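Local structure of transcriptional activator PlcR protein (Bacillus thuringiensis, 3U3W) at residues 161-166 against 176-181. The protein activates transcription in response to the quorum-sensing signal peptide PapR, binding DNA through a helix-turn-helix domain and the peptide through a tetratricopeptide-type helical domain. Sequence-based numbering, arbitrary orientation.
Sequences IANIYA and DLFEQI
Helices 153-167 and 171-187 run antiparallel as a helical hairpin, the short segments 161-166 and 176-181 lying 9.3 Å apart axis to axis at 160°, with Ala-162 and Leu-177 facing each other. The methyl of Ala-162 points toward the second helix and lodges between Leu-177 and Phe-178. On one side it meets Leu-177 CG at 3.7 Å. On the other it sits over a face of the Phe-178 ring, a CH-pi contact with Ala-162 CB 3.6 Å from the ring centroid and displaced toward the CE1 rim. Leu-177 holds CG anti to its backbone N (chi1 -177°), which sends the branch across to the first helix; there its CD2 packs obliquely on Ile-161 CG2 at 3.6 Å. Phe-178 has CG beside its own N instead, which brings the ring face against the Ala-162 methyl. Asn-163 starts off away from the partner helix, but its amide bends back so that OD1 lies in the ring plane, 3.2 Å from Phe-178 CZ, where the partly positive ring rim would probably suit the oxygen; amide and ring planes are 51° apart. Farther round the rim, Ala-166 CB lies more loosely, 4.4 Å from Phe-178 CE2. The hairpin belongs to the tetratricopeptide-like domain: Ile-161, Ile-164 and Tyr-165 pack back against helix 131-143, while Asn-163 and Phe-178 touch Asn-201 of helix 192-208. Asn-163 also gives a weak hydrogen bond from ND2 to the backbone of the bound peptide, whose aromatic side-chain packing reaches Asn-163, Ile-164 and Ala-166, so helix 153-167 contacts its hairpin partner, helix 131-143 and the bound peptide.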
ATOM      1  N   ILE A 161      16.226  11.203  12.727  1.00 23.37           N
ATOM      2  CA  ILE A 161      16.885  11.640  13.945  1.00 28.05           C
ATOM      3  C   ILE A 161      17.455  10.455  14.737  1.00 33.36           C
ATOM      4  O   ILE A 161      18.608  10.480  15.158  1.00 24.60           O
ATOM      5  CB  ILE A 161      15.937  12.470  14.829  1.00 36.21           C
ATOM      6  CG1 ILE A 161      15.634  13.821  14.167  1.00 26.57           C
ATOM      7  CG2 ILE A 161      16.548  12.664  16.207  1.00 27.11           C
ATOM      8  CD1 ILE A 161      14.493  14.614  14.817  1.00 18.54           C
ATOM      9  N   ALA A 162      16.654   9.405  14.922  1.00 34.50           N
ATOM     10  CA  ALA A 162      17.103   8.236  15.683  1.00 21.63           C
ATOM     11  C   ALA A 162      18.281   7.496  15.017  1.00 32.14           C
ATOM     12  O   ALA A 162      19.182   7.008  15.703  1.00 21.03           O
ATOM     13  CB  ALA A 162      15.943   7.290  15.919  1.00 23.68           C
ATOM     14  N   ASN A 163      18.260   7.418  13.684  1.00 21.65           N
ATOM     15  CA  ASN A 163      19.350   6.825  12.911  1.00 27.82           C
ATOM     16  C   ASN A 163      20.659   7.566  13.120  1.00 25.73           C
ATOM     17  O   ASN A 163      21.724   6.967  13.152  1.00 31.89           O
ATOM     18  CB  ASN A 163      19.039   6.861  11.402  1.00 26.16           C
ATOM     19  CG  ASN A 163      18.024   5.802  10.972  1.00 34.41           C
ATOM     20  OD1 ASN A 163      17.702   4.887  11.721  1.00 30.81           O
ATOM     21  ND2 ASN A 163      17.531   5.923   9.749  1.00 26.07           N
ATOM     22  N   ILE A 164      20.569   8.886  13.215  1.00 26.76           N
ATOM     23  CA  ILE A 164      21.757   9.719  13.260  1.00 33.39           C
ATOM     24  C   ILE A 164      22.404   9.671  14.646  1.00 30.86           C
ATOM     25  O   ILE A 164      23.624   9.536  14.748  1.00 26.02           O
ATOM     26  CB  ILE A 164      21.456  11.159  12.814  1.00 30.56           C
ATOM     27  CG1 ILE A 164      21.029  11.155  11.343  1.00 23.68           C
ATOM     28  CG2 ILE A 164      22.683  12.058  13.031  1.00 27.12           C
ATOM     29  CD1 ILE A 164      20.500  12.479  10.858  1.00 24.31           C
ATOM     30  N   TYR A 165      21.587   9.756  15.695  1.00 23.60           N
ATOM     31  CA  TYR A 165      22.052   9.474  17.060  1.00 31.04           C
ATOM     32  C   TYR A 165      22.755   8.123  17.076  1.00 36.86           C
ATOM     33  O   TYR A 165      23.862   7.980  17.608  1.00 33.23           O
ATOM     34  CB  TYR A 165      20.883   9.423  18.048  1.00 29.04           C
ATOM     35  CG  TYR A 165      20.419  10.764  18.573  1.00 33.62           C
ATOM     36  CD1 TYR A 165      21.330  11.722  18.985  1.00 32.32           C
ATOM     37  CD2 TYR A 165      19.054  11.065  18.664  1.00 35.71           C
ATOM     38  CE1 TYR A 165      20.907  12.959  19.469  1.00 32.41           C
ATOM     39  CE2 TYR A 165      18.618  12.290  19.146  1.00 30.97           C
ATOM     40  CZ  TYR A 165      19.554  13.236  19.552  1.00 42.09           C
ATOM     41  OH  TYR A 165      19.146  14.460  20.043  1.00 37.75           O
ATOM     42  N   ALA A 166      22.122   7.125  16.470  1.00 27.02           N
ATOM     43  CA  ALA A 166      22.630   5.769  16.610  1.00 38.54           C
ATOM     44  C   ALA A 166      23.967   5.561  15.909  1.00 23.83           C
ATOM     45  O   ALA A 166      24.837   4.860  16.411  1.00 34.14           O
ATOM     46  CB  ALA A 166      21.595   4.730  16.160  1.00 26.16           C
ATOM     47  N   ASP A 176      16.099   4.607  22.498  0.59 30.98           N
ATOM     48  CA  ASP A 176      14.921   5.155  23.156  0.59 30.71           C
ATOM     49  C   ASP A 176      13.988   5.869  22.176  0.59 34.65           C
ATOM     50  O   ASP A 176      12.775   5.846  22.354  0.59 37.23           O
ATOM     51  CB  ASP A 176      15.316   6.077  24.324  0.59 38.96           C
ATOM     52  CG  ASP A 176      15.677   5.304  25.602  0.59 44.95           C
ATOM     53  OD1 ASP A 176      15.064   4.241  25.880  0.59 39.84           O
ATOM     54  OD2 ASP A 176      16.574   5.770  26.340  0.59 50.50           O
ATOM     55  N   LEU A 177      14.547   6.496  21.141  1.00 33.92           N
ATOM     56  CA  LEU A 177      13.742   7.172  20.134  1.00 26.88           C
ATOM     57  C   LEU A 177      13.031   6.159  19.221  1.00 34.42           C
ATOM     58  O   LEU A 177      11.861   6.335  18.878  1.00 27.37           O
ATOM     59  CB  LEU A 177      14.562   8.192  19.338  1.00 27.18           C
ATOM     60  CG  LEU A 177      13.748   8.983  18.299  1.00 44.68           C
ATOM     61  CD1 LEU A 177      12.358   9.394  18.818  1.00 39.16           C
ATOM     62  CD2 LEU A 177      14.501  10.208  17.766  1.00 30.95           C
ATOM     63  N   PHE A 178      13.725   5.085  18.860  1.00 26.16           N
ATOM     64  CA  PHE A 178      13.092   3.995  18.124  1.00 23.63           C
ATOM     65  C   PHE A 178      11.895   3.420  18.881  1.00 38.92           C
ATOM     66  O   PHE A 178      10.806   3.246  18.310  1.00 29.48           O
ATOM     67  CB  PHE A 178      14.102   2.890  17.806  1.00 22.97           C
ATOM     68  CG  PHE A 178      15.076   3.277  16.741  1.00 20.68           C
ATOM     69  CD1 PHE A 178      14.619   3.810  15.527  1.00 23.96           C
ATOM     70  CD2 PHE A 178      16.440   3.143  16.940  1.00 18.70           C
ATOM     71  CE1 PHE A 178      15.509   4.202  14.535  1.00 20.43           C
ATOM     72  CE2 PHE A 178      17.336   3.525  15.949  1.00 24.84           C
ATOM     73  CZ  PHE A 178      16.861   4.056  14.739  1.00 24.35           C
ATOM     74  N   GLU A 179      12.088   3.129  20.167  1.00 37.96           N
ATOM     75  CA  GLU A 179      10.994   2.628  20.985  1.00 33.31           C
ATOM     76  C   GLU A 179       9.823   3.612  21.016  1.00 29.18           C
ATOM     77  O   GLU A 179       8.680   3.191  20.957  1.00 36.33           O
ATOM     78  CB  GLU A 179      11.462   2.299  22.398  1.00 33.63           C
ATOM     79  CG  GLU A 179      12.466   1.159  22.472  1.00 39.82           C
ATOM     80  CD  GLU A 179      12.865   0.849  23.905  1.00 43.64           C
ATOM     81  OE1 GLU A 179      12.525   1.654  24.797  1.00 36.73           O
ATOM     82  OE2 GLU A 179      13.502  -0.201  24.142  1.00 43.47           O
ATOM     83  N   GLN A 180      10.093   4.911  21.100  1.00 30.61           N
ATOM     84  CA  GLN A 180       8.998   5.889  21.078  1.00 33.23           C
ATOM     85  C   GLN A 180       8.227   5.855  19.766  1.00 36.57           C
ATOM     86  O   GLN A 180       7.010   6.015  19.771  1.00 37.57           O
ATOM     87  CB  GLN A 180       9.497   7.313  21.282  1.00 26.36           C
ATOM     88  CG  GLN A 180       9.659   7.791  22.701  1.00 49.44           C
ATOM     89  CD  GLN A 180      10.380   9.134  22.733  1.00 73.17           C
ATOM     90  OE1 GLN A 180      11.458   9.258  23.326  1.00 70.41           O
ATOM     91  NE2 GLN A 180       9.805  10.140  22.060  1.00 65.22           N
ATOM     92  N   ILE A 181       8.939   5.691  18.647  1.00 33.45           N
ATOM     93  CA  ILE A 181       8.297   5.624  17.324  1.00 37.20           C
ATOM     94  C   ILE A 181       7.381   4.406  17.192  1.00 26.37           C
ATOM     95  O   ILE A 181       6.233   4.525  16.752  1.00 38.14           O
ATOM     96  CB  ILE A 181       9.324   5.653  16.147  1.00 32.85           C
ATOM     97  CG1 ILE A 181      10.097   6.970  16.141  1.00 23.17           C
ATOM     98  CG2 ILE A 181       8.619   5.449  14.800  1.00 25.10           C
ATOM     99  CD1 ILE A 181      11.448   6.896  15.464  1.00 19.15           C
TER